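Local coordinates for clostripain-related protein (Bacteroides thetaiotaomicron, PDB 6N9J) that is a secreted cysteine protease of the C11 (clostripain) family that probably cleaves peptide bonds in proteins, at residues L49-R62 with Q72-V84. Residues are numbered along the deposited sequence; the frame is centred on the assembly and turned at random.
Sequences LVYMDKGSNPKLIR and QDVIATYDAQNSV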
loop_
_atom_site.group_PDB
_atom_site.type_symbol
_atom_site.label_atom_id
_atom_site.label_comp_id
_atom_site.label_asym_id
_atom_site.label_seq_id
_atom_site.Cartn_x
_atom_site.Cartn_y
_atom_site.Cartn_z
ATOM N N LEU A 49 11.743 12.819 3.915
ATOM C CA LEU A 49 12.729 11.944 4.532
ATOM C C LEU A 49 12.709 10.576 3.846
ATOM O O LEU A 49 11.669 10.111 3.407
ATOM C CB LEU A 49 12.461 11.795 6.035
ATOM C CG LEU A 49 12.975 12.922 6.968
ATOM C CD1 LEU A 49 12.699 14.324 6.469
ATOM C CD2 LEU A 49 12.399 12.771 8.369
ATOM N N VAL A 50 13.868 9.948 3.718
ATOM C CA VAL A 50 13.942 8.638 3.090
ATOM C C VAL A 50 14.813 7.721 3.936
ATOM O O VAL A 50 16.000 8.019 4.177
ATOM C CB VAL A 50 14.515 8.704 1.646
ATOM C CG1 VAL A 50 14.448 7.336 0.975
ATOM C CG2 VAL A 50 13.794 9.740 0.803
ATOM N N TYR A 51 14.212 6.631 4.409
ATOM C CA TYR A 51 14.962 5.536 5.015
ATOM C C TYR A 51 15.205 4.469 3.957
ATOM O O TYR A 51 14.261 3.884 3.426
ATOM C CB TYR A 51 14.231 4.928 6.211
ATOM C CG TYR A 51 14.887 3.646 6.684
ATOM C CD1 TYR A 51 16.009 3.682 7.502
ATOM C CD2 TYR A 51 14.396 2.396 6.291
ATOM C CE1 TYR A 51 16.625 2.518 7.926
ATOM C CE2 TYR A 51 15.001 1.227 6.713
ATOM C CZ TYR A 51 16.109 1.289 7.530
ATOM O OH TYR A 51 16.719 0.121 7.950
ATOM N N MET A 52 16.466 4.214 3.654
ATOM C CA MET A 52 16.812 3.392 2.498
ATOM C C MET A 52 17.633 2.172 2.900
ATOM O O MET A 52 18.771 2.308 3.363
ATOM C CB MET A 52 17.579 4.239 1.480
ATOM C CG MET A 52 18.394 3.451 0.475
ATOM S SD MET A 52 17.459 3.013 -0.984
ATOM C CE MET A 52 17.660 4.461 -1.997
ATOM N N ASP A 53 17.054 0.979 2.750
ATOM C CA ASP A 53 17.801 -0.248 3.035
ATOM C C ASP A 53 17.818 -1.145 1.803
ATOM O O ASP A 53 16.810 -1.751 1.455
ATOM C CB ASP A 53 17.209 -0.995 4.241
ATOM C CG ASP A 53 17.990 -2.259 4.592
ATOM O OD1 ASP A 53 19.117 -2.436 4.077
ATOM O OD2 ASP A 53 17.499 -3.074 5.407
ATOM N N LYS A 54 18.975 -1.205 1.148
ATOM C CA LYS A 54 19.177 -2.035 -0.035
ATOM C C LYS A 54 20.056 -3.243 0.268
ATOM O O LYS A 54 20.375 -4.020 -0.629
ATOM C CB LYS A 54 19.824 -1.226 -1.161
ATOM C CG LYS A 54 18.943 -0.166 -1.793
ATOM C CD LYS A 54 19.751 0.675 -2.784
ATOM C CE LYS A 54 20.544 -0.214 -3.742
ATOM N NZ LYS A 54 21.312 0.571 -4.747
ATOM N N GLY A 55 20.476 -3.387 1.520
ATOM C CA GLY A 55 21.278 -4.533 1.903
ATOM C C GLY A 55 22.509 -4.207 2.717
ATOM O O GLY A 55 22.774 -4.854 3.729
ATOM N N SER A 56 23.268 -3.210 2.275
ATOM C CA SER A 56 24.509 -2.838 2.949
ATOM C C SER A 56 24.237 -2.124 4.269
ATOM O O SER A 56 23.696 -2.711 5.203
ATOM C CB SER A 56 25.366 -1.950 2.043
ATOM O OG SER A 56 25.739 -2.639 0.866
ATOM N N ASN A 57 24.623 -0.855 4.342
ATOM C CA ASN A 57 24.443 -0.084 5.560
ATOM C C ASN A 57 23.365 0.974 5.355
ATOM O O ASN A 57 23.610 2.012 4.745
ATOM C CB ASN A 57 25.767 0.561 5.997
ATOM C CG ASN A 57 26.849 -0.471 6.328
ATOM O OD1 ASN A 57 26.578 -1.519 6.917
ATOM N ND2 ASN A 57 28.083 -0.171 5.939
ATOM N N PRO A 58 22.152 0.697 5.853
ATOM C CA PRO A 58 21.008 1.599 5.701
ATOM C C PRO A 58 21.314 3.029 6.145
ATOM O O PRO A 58 22.286 3.276 6.877
ATOM C CB PRO A 58 19.947 0.967 6.602
ATOM C CG PRO A 58 20.290 -0.494 6.589
ATOM C CD PRO A 58 21.795 -0.532 6.582
ATOM N N LYS A 59 20.499 3.960 5.664
ATOM C CA LYS A 59 20.645 5.362 6.010
ATOM C C LYS A 59 19.271 6.010 6.079
ATOM O O LYS A 59 18.327 5.574 5.408
ATOM C CB LYS A 59 21.534 6.087 4.995
ATOM C CG LYS A 59 21.016 6.010 3.561
ATOM C CD LYS A 59 21.975 6.647 2.552
ATOM C CE LYS A 59 21.407 6.532 1.132
ATOM N NZ LYS A 59 22.232 7.220 0.083
ATOM N N LEU A 60 19.161 7.028 6.920
ATOM C CA LEU A 60 17.974 7.865 6.978
ATOM C C LEU A 60 18.400 9.249 6.531
ATOM O O LEU A 60 19.233 9.870 7.186
ATOM C CB LEU A 60 17.385 7.898 8.394
ATOM C CG LEU A 60 16.239 8.878 8.663
ATOM C CD1 LEU A 60 14.989 8.433 7.934
ATOM C CD2 LEU A 60 15.969 9.027 10.160
ATOM N N ILE A 61 17.874 9.724 5.404
ATOM C CA ILE A 61 18.239 11.057 4.920
ATOM C C ILE A 61 17.064 11.996 4.792
ATOM O O ILE A 61 15.899 11.601 4.877
ATOM C CB ILE A 61 18.923 11.021 3.538
ATOM C CG1 ILE A 61 17.989 10.406 2.501
ATOM C CG2 ILE A 61 20.249 10.293 3.606
ATOM C CD1 ILE A 61 18.559 10.370 1.107
ATOM N N ARG A 62 17.401 13.253 4.571
ATOM C CA ARG A 62 16.444 14.278 4.215
ATOM C C ARG A 62 16.936 14.963 2.947
ATOM O O ARG A 62 18.125 15.296 2.833
ATOM C CB ARG A 62 16.280 15.294 5.347
ATOM C CG ARG A 62 15.408 16.486 4.982
ATOM C CD ARG A 62 15.350 17.517 6.100
ATOM N NE ARG A 62 14.412 18.587 5.777
ATOM C CZ ARG A 62 14.740 19.699 5.127
ATOM N NH1 ARG A 62 15.994 19.894 4.738
ATOM N NH2 ARG A 62 13.814 20.615 4.867
ATOM N N GLN A 72 21.401 15.339 -0.284
ATOM C CA GLN A 72 20.967 14.319 0.671
ATOM C C GLN A 72 21.615 14.474 2.048
ATOM O O GLN A 72 22.669 13.896 2.310
ATOM C CB GLN A 72 21.278 12.925 0.124
ATOM C CG GLN A 72 20.665 12.643 -1.240
ATOM C CD GLN A 72 21.088 11.303 -1.812
ATOM O OE1 GLN A 72 21.370 10.358 -1.073
ATOM N NE2 GLN A 72 21.146 11.219 -3.138
ATOM N N ASP A 73 20.990 15.252 2.926
ATOM C CA ASP A 73 21.481 15.377 4.297
ATOM C C ASP A 73 21.215 14.081 5.060
ATOM O O ASP A 73 20.085 13.589 5.099
ATOM C CB ASP A 73 20.835 16.562 5.019
ATOM C CG ASP A 73 21.440 17.914 4.612
ATOM O OD1 ASP A 73 22.575 17.944 4.079
ATOM O OD2 ASP A 73 20.780 18.953 4.843
ATOM N N VAL A 74 22.262 13.535 5.659
ATOM C CA VAL A 74 22.155 12.311 6.437
ATOM C C VAL A 74 21.784 12.606 7.895
ATOM O O VAL A 74 22.509 13.295 8.620
ATOM C CB VAL A 74 23.478 11.514 6.384
ATOM C CG1 VAL A 74 23.383 10.248 7.238
ATOM C CG2 VAL A 74 23.841 11.197 4.937
ATOM N N ILE A 75 20.634 12.083 8.305
ATOM C CA ILE A 75 20.157 12.204 9.674
ATOM C C ILE A 75 20.787 11.122 10.535
ATOM O O ILE A 75 21.333 11.390 11.599
ATOM C CB ILE A 75 18.629 12.089 9.732
ATOM C CG1 ILE A 75 18.001 13.178 8.861
ATOM C CG2 ILE A 75 18.133 12.144 11.179
ATOM C CD1 ILE A 75 16.537 12.978 8.576
ATOM N N ALA A 76 20.718 9.890 10.054
ATOM C CA ALA A 76 21.273 8.765 10.788
ATOM C C ALA A 76 21.722 7.659 9.838
ATOM O O ALA A 76 21.201 7.493 8.737
ATOM C CB ALA A 76 20.260 8.234 11.800
ATOM N N THR A 77 22.718 6.916 10.279
ATOM C CA THR A 77 23.241 5.823 9.500
ATOM C C THR A 77 23.149 4.597 10.393
ATOM O O THR A 77 23.127 4.722 11.627
ATOM C CB THR A 77 24.687 6.094 9.039
ATOM O OG1 THR A 77 25.051 5.160 8.015
ATOM C CG2 THR A 77 25.658 5.990 10.213
ATOM N N TYR A 78 23.068 3.421 9.782
ATOM C CA TYR A 78 22.852 2.199 10.544
ATOM C C TYR A 78 23.760 1.060 10.103
ATOM O O TYR A 78 24.213 1.019 8.957
ATOM C CB TYR A 78 21.395 1.745 10.417
ATOM C CG TYR A 78 20.371 2.795 10.773
ATOM C CD1 TYR A 78 19.906 3.699 9.818
ATOM C CD2 TYR A 78 19.852 2.879 12.062
ATOM C CE1 TYR A 78 18.965 4.666 10.145
ATOM C CE2 TYR A 78 18.901 3.839 12.395
ATOM C CZ TYR A 78 18.469 4.731 11.438
ATOM O OH TYR A 78 17.532 5.684 11.778
ATOM N N ASP A 79 24.018 0.127 11.015
ATOM C CA ASP A 79 24.570 -1.166 10.623
ATOM C C ASP A 79 23.535 -1.897 9.786
ATOM O O ASP A 79 22.356 -1.550 9.825
ATOM C CB ASP A 79 24.949 -2.008 11.842
ATOM C CG ASP A 79 26.265 -1.590 12.454
ATOM O OD1 ASP A 79 27.322 -1.954 11.893
ATOM O OD2 ASP A 79 26.243 -0.909 13.500
ATOM N N ALA A 80 23.973 -2.895 9.023
ATOM C CA ALA A 80 23.043 -3.790 8.338
ATOM C C ALA A 80 22.013 -4.285 9.339
ATOM O O ALA A 80 22.375 -4.754 10.417
ATOM C CB ALA A 80 23.786 -4.964 7.702
ATOM N N GLN A 81 20.733 -4.149 9.006
ATOM C CA GLN A 81 19.693 -4.516 9.960
ATOM C C GLN A 81 18.416 -4.997 9.296
ATOM O O GLN A 81 18.208 -4.794 8.106
ATOM C CB GLN A 81 19.380 -3.330 10.871
ATOM C CG GLN A 81 18.880 -2.106 10.140
ATOM C CD GLN A 81 18.697 -0.930 11.085
ATOM O OE1 GLN A 81 19.056 -1.005 12.263
ATOM N NE2 GLN A 81 18.140 0.159 10.575
ATOM N N ASN A 82 17.567 -5.645 10.085
ATOM C CA ASN A 82 16.283 -6.154 9.613
ATOM C C ASN A 82 15.253 -5.040 9.618
ATOM O O ASN A 82 14.700 -4.691 10.666
ATOM C CB ASN A 82 15.809 -7.313 10.486
ATOM C CG ASN A 82 14.413 -7.801 10.110
ATOM O OD1 ASN A 82 13.891 -7.488 9.034
ATOM N ND2 ASN A 82 13.804 -8.575 11.000
ATOM N N SER A 83 14.983 -4.498 8.436
ATOM C CA SER A 83 14.150 -3.310 8.310
ATOM C C SER A 83 12.650 -3.570 8.479
ATOM O O SER A 83 11.851 -2.638 8.384
ATOM C CB SER A 83 14.414 -2.638 6.958
ATOM O OG SER A 83 15.767 -2.232 6.871
ATOM N N VAL A 84 12.267 -4.821 8.727
ATOM C CA VAL A 84 10.868 -5.121 9.018
ATOM C C VAL A 84 10.724 -5.697 10.436
ATOM O O VAL A 84 9.681 -6.243 10.794
ATOM C CB VAL A 84 10.257 -6.094 7.972
ATOM C CG1 VAL A 84 10.332 -5.479 6.571
ATOM C CG2 VAL A 84 10.957 -7.405 8.001
HETATM O O HOH W 1 20.933 -3.718 5.703
HETATM O O HOH W 2 26.846 -3.350 8.479
#
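Tyr51 reaches out of strand 46-53 with its ring anti to the backbone N (chi1 170°), which carries its hydroxyl to the returning chain at 81-83. Gln81 NE2 donates to Tyr51 OH at 3.0 Å, with the phenol oxygen near the amide plane, and Tyr51 OH donates to Ser83 OG at 2.8 Å. Ser83 OG lies only 2.4 Å from Asp53 OD2, too short for that bond to be taken at face value. One edge of the Tyr51 ring meets the face of Tyr78 in an offset edge-to-face pair, planes at 76°, while Tyr78 lies alongside Leu60, its CE1 4.0 Å from Leu60 CB. A phenylalanine in place of Tyr51 would probably keep this ring contact but leave the Gln81 amide and Ser83 hydroxyl without their shared partner. Strand 59-65 pairs antiparallel with 70-74 in a hairpin at the margin of the large mixed sheet, and also with 76-77; at the corner between those two, Ile75 N and Ala76 N both donate to Leu60 O, at 2.8 and 3.2 Å, in a classic beta bulge. Ile75 CD1 turns inward to Leu49 CG, 3.9 Å away, and helix 86-99 covers Leu49 and Tyr51. On the Lys59 and Ile61 face packing thins toward exposed Val74 and Thr77, and extended Lys59 reaches Gln72 OE1 with NZ in a weak 3.5 Å bond. At the exposed turn a water accepts from Ala80 N.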